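Local coordinates for protein alanine dehydrogenase (Archaeoglobus fulgidus, PDB 1OMO) that catalyses the reversible, NAD(+)-dependent oxidative deamination of L-alanine to pyruvate and ammonium as a homodimer, at residues Gln140-Ala143 / Leu144-Phe148; Val24-Ala27 / Phe28-Tyr31. All coordinates share one frame; numbering follows the deposited sequence.

Interactions 1 and 2 are local contacts along two different helices, 135-147 and 17-32. Their centres are about 18 Å apart and their nearest atoms about 8 Å apart, so they do not touch. The two helices are nevertheless neighbours, because M17 and M21 near the start of helix 17-32 pack on A143, R146 and V147. Helix 102-120 meets both contacts: A117 packs against L144, while R108, A111 and A112 pack against V24. The bound NAD lies near both. The side chain of Q140 is about 8 Å from it and that of F28 about 9 Å. R108, which binds NAD, is about 4 Å from V24, side chain to side chain.

Interaction 1: residues Gln140-Ala143 / Leu144-Phe148; sequences QLEA and LRRVF
The guanidinium groups of R145 and R146 both turn an edge to the same carboxylate oxygen, OE2 of E142. Both form salt bridges to it, and the three residues make a salt-bridge network. Neither plane lies flat with the carboxylate: the R145 plane is turned 72° from it and the R146 plane 79°. R145 grips side-on. Its NE is 2.9 Å from E142 OE2 and meets it from above the carboxylate plane. Its NH2, 3.0 Å from E142 OE2, comes in on the syn lone pair of that oxygen. R146 takes the anti lone pair, with NH2 2.8 Å from E142 OE2. That NH2 also reaches the backbone, 2.9 Å from E142 O, but from above the carbonyl plane. Three N-H donors thus converge on one oxygen, which probably helps keep E142 ionised. The other oxygen, OE1, is hydrogen-bonded to Y169 OH, so both carboxylate oxygens have partners.

The network sits on helix 135-147 of the Rossmann-fold domain, in the beta-alpha-beta unit that runs from strand 127-131 to strand 152-156. T135 and Q136, which bind NAD, open this helix.

R146 gets back to E142 through a bend at chi2 (60°), while R145 runs extended from CG to NE alongside E142. On the buried side the aliphatic stem of Q140 meets L144. L144 CD1 lies 4.1 Å from Q140 CG, and both side chains rest on V192 of strand 190-193. The backbone bond from L144 N to Q140 O is 2.9 Å. Two residues on, R146 N donates to A143 O, only three residues back, at 2.9 Å.

Interaction 2: residues Val24-Ala27 / Phe28-Tyr31; sequences VEEA and FRLY
V24 and F28 form the buried, close-packed side of this turn of helix 17-32. They lie side by side and point the same way. CG1 of V24 sits anti to its backbone nitrogen (chi1 173°), which brings it to 3.5 Å from F28 CE2. The ring also passes V24 O obliquely, with CD2 of F28 3.4 Å from that oxygen. Other helices close this side. F28 packs on I268 and I272 of helix 268-273, and V24 and F28 both touch Q296 of helix 294-311.

The other side is partly exposed and polar. E26 and R29 make a salt bridge with OE1 of E26 2.7 Å from R29 NH1. The carboxylate and guanidinium planes are almost parallel, 3° apart, and OE1 lies at the guanidinium edge. OE2 of E26 is also near the same nitrogen, 3.0 Å from R29 NH1, and lies 3.2 Å from R29 CD. A bend at chi2 (61°) swings the carboxylate of E26 forward along the helix, toward R29 and L30. Its stem crosses L30, with E26 CG 3.9 Å from L30 CD1. R29 also touches a neighbouring molecule in the crystal, so its pose may partly reflect that packing.

Between the two sides runs regular alpha-helical bonding, each amide reaching four residues back. The bond from L30 N to E26 O is short, at 2.7 Å, and nearly straight. The whole is an amphipathic alpha-helix whose apolar face, through V24, packs on helix 102-120, the bearer of the NAD-binding R108.

Interaction 1: residues Gln140-Ala143 / Leu144-Phe148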
# COMPACT_ATOMS: atom_id res chain seq x y z
N GLN A 140 20.27 7.90 15.90
CA GLN A 140 19.83 9.07 16.63
C GLN A 140 21.09 9.88 17.01
O GLN A 140 21.15 11.09 16.82
CB GLN A 140 19.05 8.63 17.85
CG GLN A 140 18.11 9.64 18.38
CD GLN A 140 16.79 9.73 17.61
OE1 GLN A 140 16.08 10.71 17.76
NE2 GLN A 140 16.47 8.72 16.81
N LEU A 141 22.09 9.18 17.55
CA LEU A 141 23.36 9.77 17.97
C LEU A 141 23.99 10.56 16.83
O LEU A 141 24.40 11.69 17.02
CB LEU A 141 24.31 8.67 18.44
CG LEU A 141 25.71 8.91 19.05
CD1 LEU A 141 26.68 9.14 17.96
CD2 LEU A 141 25.71 10.08 20.02
N GLU A 142 24.05 9.95 15.64
CA GLU A 142 24.64 10.59 14.49
C GLU A 142 23.86 11.82 14.02
O GLU A 142 24.46 12.80 13.60
CB GLU A 142 24.79 9.60 13.32
CG GLU A 142 25.81 8.51 13.56
CD GLU A 142 27.26 9.01 13.58
OE1 GLU A 142 28.15 8.23 13.99
OE2 GLU A 142 27.51 10.16 13.17
N ALA A 143 22.54 11.77 14.04
CA ALA A 143 21.76 12.92 13.63
C ALA A 143 21.97 14.06 14.64
O ALA A 143 22.18 15.23 14.25
CB ALA A 143 20.31 12.57 13.57
N LEU A 144 21.91 13.72 15.93
CA LEU A 144 22.06 14.69 16.99
C LEU A 144 23.41 15.41 16.99
O LEU A 144 23.50 16.61 17.32
CB LEU A 144 21.82 14.03 18.36
CG LEU A 144 20.39 13.59 18.71
CD1 LEU A 144 20.39 12.68 19.94
CD2 LEU A 144 19.52 14.83 18.97
N ARG A 145 24.49 14.71 16.65
CA ARG A 145 25.72 15.43 16.65
C ARG A 145 25.83 16.36 15.45
O ARG A 145 26.76 17.12 15.34
CB ARG A 145 26.93 14.51 16.79
CG ARG A 145 27.15 13.53 15.73
CD ARG A 145 28.40 12.77 16.09
NE ARG A 145 28.84 11.92 15.00
CZ ARG A 145 30.11 11.63 14.76
NH1 ARG A 145 31.06 12.14 15.53
NH2 ARG A 145 30.42 10.81 13.77
N ARG A 146 24.86 16.32 14.55
CA ARG A 146 24.91 17.26 13.44
C ARG A 146 24.34 18.55 14.00
O ARG A 146 24.55 19.61 13.46
CB ARG A 146 24.04 16.81 12.26
CG ARG A 146 24.79 16.18 11.11
CD ARG A 146 25.54 14.95 11.55
NE ARG A 146 26.09 14.22 10.41
CZ ARG A 146 26.61 13.00 10.49
NH1 ARG A 146 27.09 12.42 9.39
NH2 ARG A 146 26.63 12.37 11.66
N VAL A 147 23.61 18.47 15.10
CA VAL A 147 23.01 19.68 15.63
C VAL A 147 23.49 20.14 16.99
O VAL A 147 23.20 21.27 17.41
CB VAL A 147 21.44 19.57 15.63
CG1 VAL A 147 20.91 19.60 14.17
CG2 VAL A 147 20.99 18.27 16.28
N PHE A 148 24.23 19.29 17.69
CA PHE A 148 24.75 19.66 19.01
C PHE A 148 26.14 19.11 19.22
O PHE A 148 26.50 18.05 18.71
CB PHE A 148 23.90 19.08 20.15
CG PHE A 148 22.52 19.64 20.27
CD1 PHE A 148 21.42 18.89 19.84
CD2 PHE A 148 22.29 20.87 20.90
CE1 PHE A 148 20.13 19.34 20.03
CE2 PHE A 148 21.00 21.33 21.09
CZ PHE A 148 19.90 20.56 20.65

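Interaction 2: residues Val24-Ala27 / Phe28-Tyr31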
# COMPACT_ATOMS: atom_id res chain seq x y z
N VAL A 24 14.00 15.34 5.49
CA VAL A 24 12.98 15.06 6.49
C VAL A 24 12.41 16.35 7.06
O VAL A 24 11.21 16.45 7.31
CB VAL A 24 13.55 14.14 7.63
CG1 VAL A 24 12.54 13.99 8.77
CG2 VAL A 24 13.86 12.79 7.05
N GLU A 25 13.26 17.36 7.22
CA GLU A 25 12.80 18.65 7.74
C GLU A 25 11.81 19.31 6.75
O GLU A 25 10.73 19.78 7.14
CB GLU A 25 13.99 19.57 7.99
CG GLU A 25 13.59 20.96 8.55
CD GLU A 25 14.77 21.67 9.18
OE1 GLU A 25 15.90 21.53 8.68
OE2 GLU A 25 14.58 22.39 10.18
N GLU A 26 12.18 19.32 5.47
CA GLU A 26 11.30 19.93 4.45
C GLU A 26 10.00 19.11 4.32
O GLU A 26 8.92 19.66 4.16
CB GLU A 26 12.06 20.02 3.11
CG GLU A 26 11.30 20.62 1.95
CD GLU A 26 10.84 22.07 2.17
OE1 GLU A 26 10.30 22.65 1.21
OE2 GLU A 26 11.02 22.64 3.28
N ALA A 27 10.10 17.79 4.43
CA ALA A 27 8.93 16.93 4.37
C ALA A 27 7.97 17.33 5.47
O ALA A 27 6.79 17.48 5.23
CB ALA A 27 9.32 15.46 4.55
N PHE A 28 8.47 17.50 6.69
CA PHE A 28 7.56 17.89 7.77
C PHE A 28 6.94 19.26 7.46
O PHE A 28 5.75 19.47 7.63
CB PHE A 28 8.27 18.00 9.12
CG PHE A 28 8.52 16.70 9.78
CD1 PHE A 28 7.52 15.72 9.83
CD2 PHE A 28 9.75 16.42 10.34
CE1 PHE A 28 7.77 14.49 10.42
CE2 PHE A 28 10.00 15.20 10.93
CZ PHE A 28 9.00 14.23 10.96
N ARG A 29 7.78 20.20 7.03
CA ARG A 29 7.32 21.54 6.71
C ARG A 29 6.20 21.45 5.65
O ARG A 29 5.08 21.95 5.87
CB ARG A 29 8.51 22.36 6.21
CG ARG A 29 8.21 23.81 5.95
CD ARG A 29 9.38 24.52 5.25
NE ARG A 29 8.84 25.59 4.42
CZ ARG A 29 8.52 25.48 3.14
NH1 ARG A 29 8.68 24.33 2.49
NH2 ARG A 29 7.96 26.52 2.50
N LEU A 30 6.47 20.80 4.52
CA LEU A 30 5.45 20.66 3.46
C LEU A 30 4.14 20.00 3.92
O LEU A 30 3.06 20.49 3.62
CB LEU A 30 6.01 19.88 2.26
CG LEU A 30 7.15 20.57 1.51
CD1 LEU A 30 7.79 19.62 0.55
CD2 LEU A 30 6.61 21.80 0.78
N TYR A 31 4.21 18.91 4.68
CA TYR A 31 2.98 18.26 5.10
C TYR A 31 2.16 19.17 5.99
O TYR A 31 0.94 19.20 5.90
CB TYR A 31 3.25 16.93 5.82
CG TYR A 31 1.98 16.12 6.04
CD1 TYR A 31 0.98 16.09 5.07
CD2 TYR A 31 1.79 15.36 7.18
CE1 TYR A 31 -0.16 15.32 5.21
CE2 TYR A 31 0.62 14.56 7.35
CZ TYR A 31 -0.35 14.55 6.35
OH TYR A 31 -1.48 13.75 6.43